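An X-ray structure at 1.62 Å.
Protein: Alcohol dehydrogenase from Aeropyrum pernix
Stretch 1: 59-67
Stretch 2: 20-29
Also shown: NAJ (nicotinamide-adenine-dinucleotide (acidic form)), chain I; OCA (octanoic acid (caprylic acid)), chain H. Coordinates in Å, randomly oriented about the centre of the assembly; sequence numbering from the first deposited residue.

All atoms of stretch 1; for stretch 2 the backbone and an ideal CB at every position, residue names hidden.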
# COMPACT_ATOMS: atom_id res chain seq x y z
N HIS B 59 5.94 -31.49 14.63
CA HIS B 59 5.59 -31.81 13.26
C HIS B 59 6.74 -32.52 12.54
O HIS B 59 6.50 -33.46 11.79
CB HIS B 59 5.15 -30.56 12.46
CG HIS B 59 3.96 -29.83 13.02
ND1 HIS B 59 2.89 -30.45 13.64
CD2 HIS B 59 3.67 -28.51 13.03
CE1 HIS B 59 2.02 -29.53 14.03
NE2 HIS B 59 2.45 -28.35 13.63
N LEU B 60 8.00 -32.08 12.77
CA LEU B 60 9.14 -32.71 12.12
C LEU B 60 9.27 -34.16 12.55
O LEU B 60 9.39 -35.04 11.69
CB LEU B 60 10.44 -31.96 12.47
CG LEU B 60 10.63 -30.71 11.59
CD1 LEU B 60 11.68 -29.82 12.22
CD2 LEU B 60 10.95 -30.99 10.14
N VAL B 61 9.25 -34.39 13.85
CA VAL B 61 9.38 -35.75 14.38
C VAL B 61 8.22 -36.63 13.85
O VAL B 61 8.42 -37.82 13.51
CB VAL B 61 9.44 -35.75 15.90
CG1 VAL B 61 9.37 -37.19 16.45
CG2 VAL B 61 10.74 -35.13 16.36
N GLN B 62 7.03 -36.04 13.72
CA GLN B 62 5.86 -36.77 13.16
C GLN B 62 5.97 -37.11 11.66
O GLN B 62 5.17 -37.89 11.13
CB GLN B 62 4.56 -36.01 13.42
CG GLN B 62 3.92 -36.26 14.76
CD GLN B 62 3.05 -35.09 15.21
OE1 GLN B 62 2.42 -34.42 14.38
NE2 GLN B 62 3.02 -34.82 16.52
N GLY B 63 6.95 -36.53 10.97
CA GLY B 63 7.16 -36.74 9.56
C GLY B 63 6.40 -35.84 8.61
O GLY B 63 6.40 -36.07 7.41
N MET B 64 5.81 -34.76 9.13
CA MET B 64 4.98 -33.87 8.32
C MET B 64 5.72 -33.17 7.17
O MET B 64 5.12 -32.80 6.14
CB MET B 64 4.29 -32.86 9.24
CG MET B 64 3.02 -32.25 8.69
SD MET B 64 2.40 -30.90 9.66
CE MET B 64 1.49 -31.77 10.93
N TRP B 65 7.03 -33.00 7.33
CA TRP B 65 7.84 -32.26 6.36
C TRP B 65 8.66 -33.14 5.42
O TRP B 65 9.31 -32.61 4.50
CB TRP B 65 8.79 -31.30 7.08
CG TRP B 65 8.11 -30.10 7.63
CD1 TRP B 65 7.74 -29.90 8.92
CD2 TRP B 65 7.72 -28.93 6.91
NE1 TRP B 65 7.16 -28.66 9.07
CE2 TRP B 65 7.14 -28.04 7.85
CE3 TRP B 65 7.81 -28.53 5.58
CZ2 TRP B 65 6.64 -26.80 7.50
CZ3 TRP B 65 7.33 -27.26 5.22
CH2 TRP B 65 6.75 -26.41 6.19
N HIS B 66 8.64 -34.45 5.65
CA HIS B 66 9.39 -35.41 4.84
C HIS B 66 9.10 -35.23 3.34
O HIS B 66 9.99 -34.89 2.55
CB HIS B 66 9.06 -36.84 5.32
CG HIS B 66 9.89 -37.92 4.68
ND1 HIS B 66 11.07 -37.67 4.02
CD2 HIS B 66 9.70 -39.26 4.63
CE1 HIS B 66 11.57 -38.81 3.57
NE2 HIS B 66 10.76 -39.79 3.93
N GLU B 67 7.83 -35.40 2.97
CA GLU B 67 7.39 -35.16 1.60
C GLU B 67 7.94 -33.85 0.98
O GLU B 67 8.53 -33.89 -0.10
CB GLU B 67 5.85 -35.21 1.53
CG GLU B 67 5.23 -34.81 0.20
CD GLU B 67 3.73 -35.05 0.16
OE1 GLU B 67 2.98 -34.33 0.84
OE2 GLU B 67 3.30 -35.97 -0.57
N UNK B 20 19.32 -35.54 17.59
CA UNK B 20 19.16 -35.83 16.17
C UNK B 20 18.00 -36.72 15.84
O UNK B 20 17.70 -37.65 16.59
CB UNK B 20 20.44 -36.47 15.63
N UNK B 21 17.35 -36.39 14.74
CA UNK B 21 16.26 -37.17 14.19
C UNK B 21 16.85 -38.25 13.30
O UNK B 21 17.42 -37.94 12.27
CB UNK B 21 15.28 -36.29 13.42
N UNK B 22 16.70 -39.51 13.72
CA UNK B 22 17.06 -40.68 12.89
C UNK B 22 15.86 -41.35 12.28
O UNK B 22 15.93 -41.83 11.16
CB UNK B 22 17.83 -41.71 13.72
N UNK B 23 14.76 -41.40 13.03
CA UNK B 23 13.54 -42.02 12.57
C UNK B 23 12.35 -41.21 13.03
O UNK B 23 12.32 -40.76 14.19
CB UNK B 23 13.44 -43.46 13.07
N UNK B 24 11.37 -41.09 12.15
CA UNK B 24 10.11 -40.41 12.45
C UNK B 24 9.30 -41.19 13.48
O UNK B 24 9.40 -42.42 13.56
CB UNK B 24 9.29 -40.22 11.17
N UNK B 25 8.53 -40.44 14.28
CA UNK B 25 7.69 -40.99 15.34
C UNK B 25 8.41 -41.76 16.43
O UNK B 25 7.84 -42.67 17.05
CB UNK B 25 6.64 -41.91 14.71
N UNK B 26 9.65 -41.34 16.69
CA UNK B 26 10.46 -41.87 17.78
C UNK B 26 11.15 -40.70 18.48
O UNK B 26 11.26 -39.61 17.89
CB UNK B 26 11.48 -42.89 17.27
N UNK B 27 11.61 -40.88 19.72
CA UNK B 27 12.35 -39.83 20.43
C UNK B 27 13.60 -39.43 19.63
O UNK B 27 14.18 -40.25 18.91
CB UNK B 27 12.74 -40.30 21.83
N UNK B 28 14.01 -38.17 19.74
CA UNK B 28 15.30 -37.79 19.16
C UNK B 28 16.41 -38.53 19.92
O UNK B 28 16.26 -38.87 21.10
CB UNK B 28 15.51 -36.28 19.22
N UNK B 29 17.52 -38.75 19.22
CA UNK B 29 18.68 -39.38 19.83
C UNK B 29 19.70 -38.33 20.28
O UNK B 29 20.08 -37.44 19.50
CB UNK B 29 19.32 -40.36 18.85
PA NAJ I . 2.45 -24.09 20.72
O1A NAJ I . 2.24 -25.56 20.93
O2A NAJ I . 3.40 -23.32 21.66
O5B NAJ I . 1.10 -23.26 20.87
C5B NAJ I . -0.16 -23.74 20.37
C4B NAJ I . -1.19 -23.06 21.24
O4B NAJ I . -2.48 -23.34 20.66
C3B NAJ I . -1.19 -23.53 22.70
O3B NAJ I . -1.19 -22.42 23.61
C2B NAJ I . -2.48 -24.33 22.70
O2B NAJ I . -3.08 -24.47 24.00
C1B NAJ I . -3.39 -23.57 21.72
N9A NAJ I . -4.51 -24.35 21.19
C8A NAJ I . -4.61 -25.72 20.90
N7A NAJ I . -5.84 -25.97 20.38
C5A NAJ I . -6.53 -24.80 20.35
C6A NAJ I . -7.79 -24.45 19.94
N6A NAJ I . -8.68 -25.34 19.49
N1A NAJ I . -8.16 -23.13 19.98
C2A NAJ I . -7.32 -22.15 20.48
N3A NAJ I . -6.09 -22.50 20.91
C4A NAJ I . -5.70 -23.81 20.84
O3 NAJ I . 2.89 -23.92 19.20
PN NAJ I . 3.89 -22.84 18.54
O1N NAJ I . 5.26 -23.32 18.60
O2N NAJ I . 3.55 -21.50 19.04
O5D NAJ I . 3.46 -23.03 17.00
C5D NAJ I . 2.16 -22.61 16.61
C4D NAJ I . 1.87 -23.12 15.21
O4D NAJ I . 2.64 -22.34 14.29
C3D NAJ I . 2.30 -24.57 14.97
O3D NAJ I . 1.45 -25.12 13.95
C2D NAJ I . 3.72 -24.41 14.42
O2D NAJ I . 4.20 -25.50 13.68
C1D NAJ I . 3.47 -23.18 13.52
N1N NAJ I . 4.63 -22.42 13.05
C2N NAJ I . 4.46 -21.73 11.89
C3N NAJ I . 5.48 -20.93 11.40
C7N NAJ I . 5.31 -20.24 10.09
O7N NAJ I . 6.39 -19.56 9.67
N7N NAJ I . 4.18 -20.18 9.39
C4N NAJ I . 6.72 -20.78 12.10
C5N NAJ I . 6.76 -21.38 13.39
C6N NAJ I . 5.75 -22.21 13.83
C1 OCA H . 9.16 -22.91 11.40
C2 OCA H . 8.50 -23.44 10.12
C3 OCA H . 9.25 -22.94 8.87
C4 OCA H . 8.94 -23.69 7.59
C5 OCA H . 9.87 -23.22 6.48
C6 OCA H . 9.45 -23.77 5.12
C7 OCA H . 10.29 -23.24 3.96
C8 OCA H . 9.79 -23.85 2.67
O1 OCA H . 8.80 -23.36 12.53
O2 OCA H . 10.03 -22.02 11.34

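Position 20 lies on a strand, with nothing of stretch 1 within reach of its CB, so the contact sets no preference. It is Arg20: Arg20 N donates to the backbone O of position 29 (2.8 Å), and the N of position 29 donates to Arg20 O (2.9 Å).

At position 21 the CA-to-CB bond points toward stretch 1, but the ideal CB has none of its atoms within 5.5 Å. The gap before the backbone of Leu60 and Val61 suits a medium or long apolar chain. The residue is Leu21, with chi1 and chi2 both t; its CD1 comes to 3.9 Å from Leu60 O and 4.2 Å from Val61 CA.

Positions 22 and 23 leave the choice open, the first being out of reach and the second pointing away. They are His22 and Glu23.

Position 24 is the most informative. Its ideal CB sits 3.5 Å from Val61 O and 4.4 Å from Gly63 N, and its CA-to-CB bond runs sideways to stretch 1. Gly63, at positive phi, has no side chain and leaves a flat surface, with the imidazole of His66 beyond it. A long apolar chain could cover this surface, but a flat aromatic ring fits particularly well. Tyr24 occupies it with chi1 m. The ring passes close to the glycine, Tyr24 CD2 lying 3.5 Å from Gly63 CA, while the carbonyl oxygens of Leu60 and Val61 lie at its edge; Leu60 O is 3.3 Å from Tyr24 CD2. Farther out, Tyr24 CE1 lies over one face of the His66 ring, 3.8 Å from His66 CG, with the two planes inclined at 33°.

Position 25 has phi/psi of 60/31, in the left-handed region favoured by glycine, asparagine and aspartate, as expected at the third place of a type II turn. Its amide nitrogen is directed at Val61 O, a bond any residue but proline could make. Asn25 donates this hydrogen bond (Asn25 N to Val61 O 2.7 Å, 166°), and its side chain swings nearer, bringing Asn25 OD1 to 3.5 Å from Gln62 CA.

Positions 26 and 27 point away, tolerating many residues. Lys26 contributes its backbone, Lys26 O lying 3.4 Å from Val61 CG1; Pro27 suits its phi of -58° and makes no contact.

At position 28 CA-to-CB runs sideways, with room for a chain to extend toward Val61 CG2. A long apolar chain such as leucine or methionine would serve; Leu28 does, its CD2 meeting Val61 CG2 at 3.8 Å.

Position 29 is out of reach. Arg29 instead bridges back within its own stretch, Arg29 NH1 lying 3.0 Å from Glu23 OE1.

Stretch 2 20-29: RLHEYNKPLR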
# COMPACT_ATOMS: atom_id res chain seq x y z
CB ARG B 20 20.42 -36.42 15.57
CG ARG B 20 21.67 -35.72 16.06
CD ARG B 20 22.88 -36.13 15.28
NE ARG B 20 23.05 -35.33 14.07
CZ ARG B 20 23.74 -35.72 13.01
NH1 ARG B 20 24.33 -36.93 12.98
NH2 ARG B 20 23.85 -34.91 11.99
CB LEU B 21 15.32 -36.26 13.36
CG LEU B 21 13.97 -36.81 12.90
CD1 LEU B 21 13.13 -35.65 12.44
CD2 LEU B 21 14.08 -37.83 11.77
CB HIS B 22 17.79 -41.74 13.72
CG HIS B 22 19.19 -41.37 14.08
ND1 HIS B 22 20.29 -41.94 13.48
CD2 HIS B 22 19.67 -40.49 15.00
CE1 HIS B 22 21.39 -41.45 14.02
NE2 HIS B 22 21.04 -40.56 14.94
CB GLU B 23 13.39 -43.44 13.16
CG GLU B 23 14.67 -44.26 13.23
CD GLU B 23 14.57 -45.41 14.22
OE1 GLU B 23 15.33 -45.43 15.22
OE2 GLU B 23 13.73 -46.31 13.99
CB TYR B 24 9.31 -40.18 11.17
CG TYR B 24 10.06 -39.29 10.20
CD1 TYR B 24 10.54 -39.76 8.99
CD2 TYR B 24 10.32 -37.95 10.53
CE1 TYR B 24 11.24 -38.93 8.11
CE2 TYR B 24 11.00 -37.14 9.67
CZ TYR B 24 11.47 -37.60 8.47
OH TYR B 24 12.15 -36.75 7.62
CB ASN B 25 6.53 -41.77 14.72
CG ASN B 25 5.57 -40.85 14.02
OD1 ASN B 25 5.06 -39.90 14.62
ND2 ASN B 25 5.34 -41.10 12.73
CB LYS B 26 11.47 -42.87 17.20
CG LYS B 26 11.00 -44.33 17.34
CD LYS B 26 11.27 -45.14 16.08
CE LYS B 26 10.35 -46.37 15.98
NZ LYS B 26 10.31 -47.20 17.22
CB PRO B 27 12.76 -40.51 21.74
CG PRO B 27 11.80 -41.63 21.89
CD PRO B 27 11.48 -42.11 20.54
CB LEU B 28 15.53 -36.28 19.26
CG LEU B 28 14.43 -35.48 18.55
CD1 LEU B 28 14.60 -33.98 18.94
CD2 LEU B 28 14.42 -35.67 17.03
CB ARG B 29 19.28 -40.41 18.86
CG ARG B 29 18.36 -41.63 18.77
CD ARG B 29 18.14 -42.22 17.39
NE ARG B 29 19.31 -42.97 16.96
CZ ARG B 29 19.30 -44.05 16.17
NH1 ARG B 29 18.16 -44.55 15.70
NH2 ARG B 29 20.44 -44.62 15.85
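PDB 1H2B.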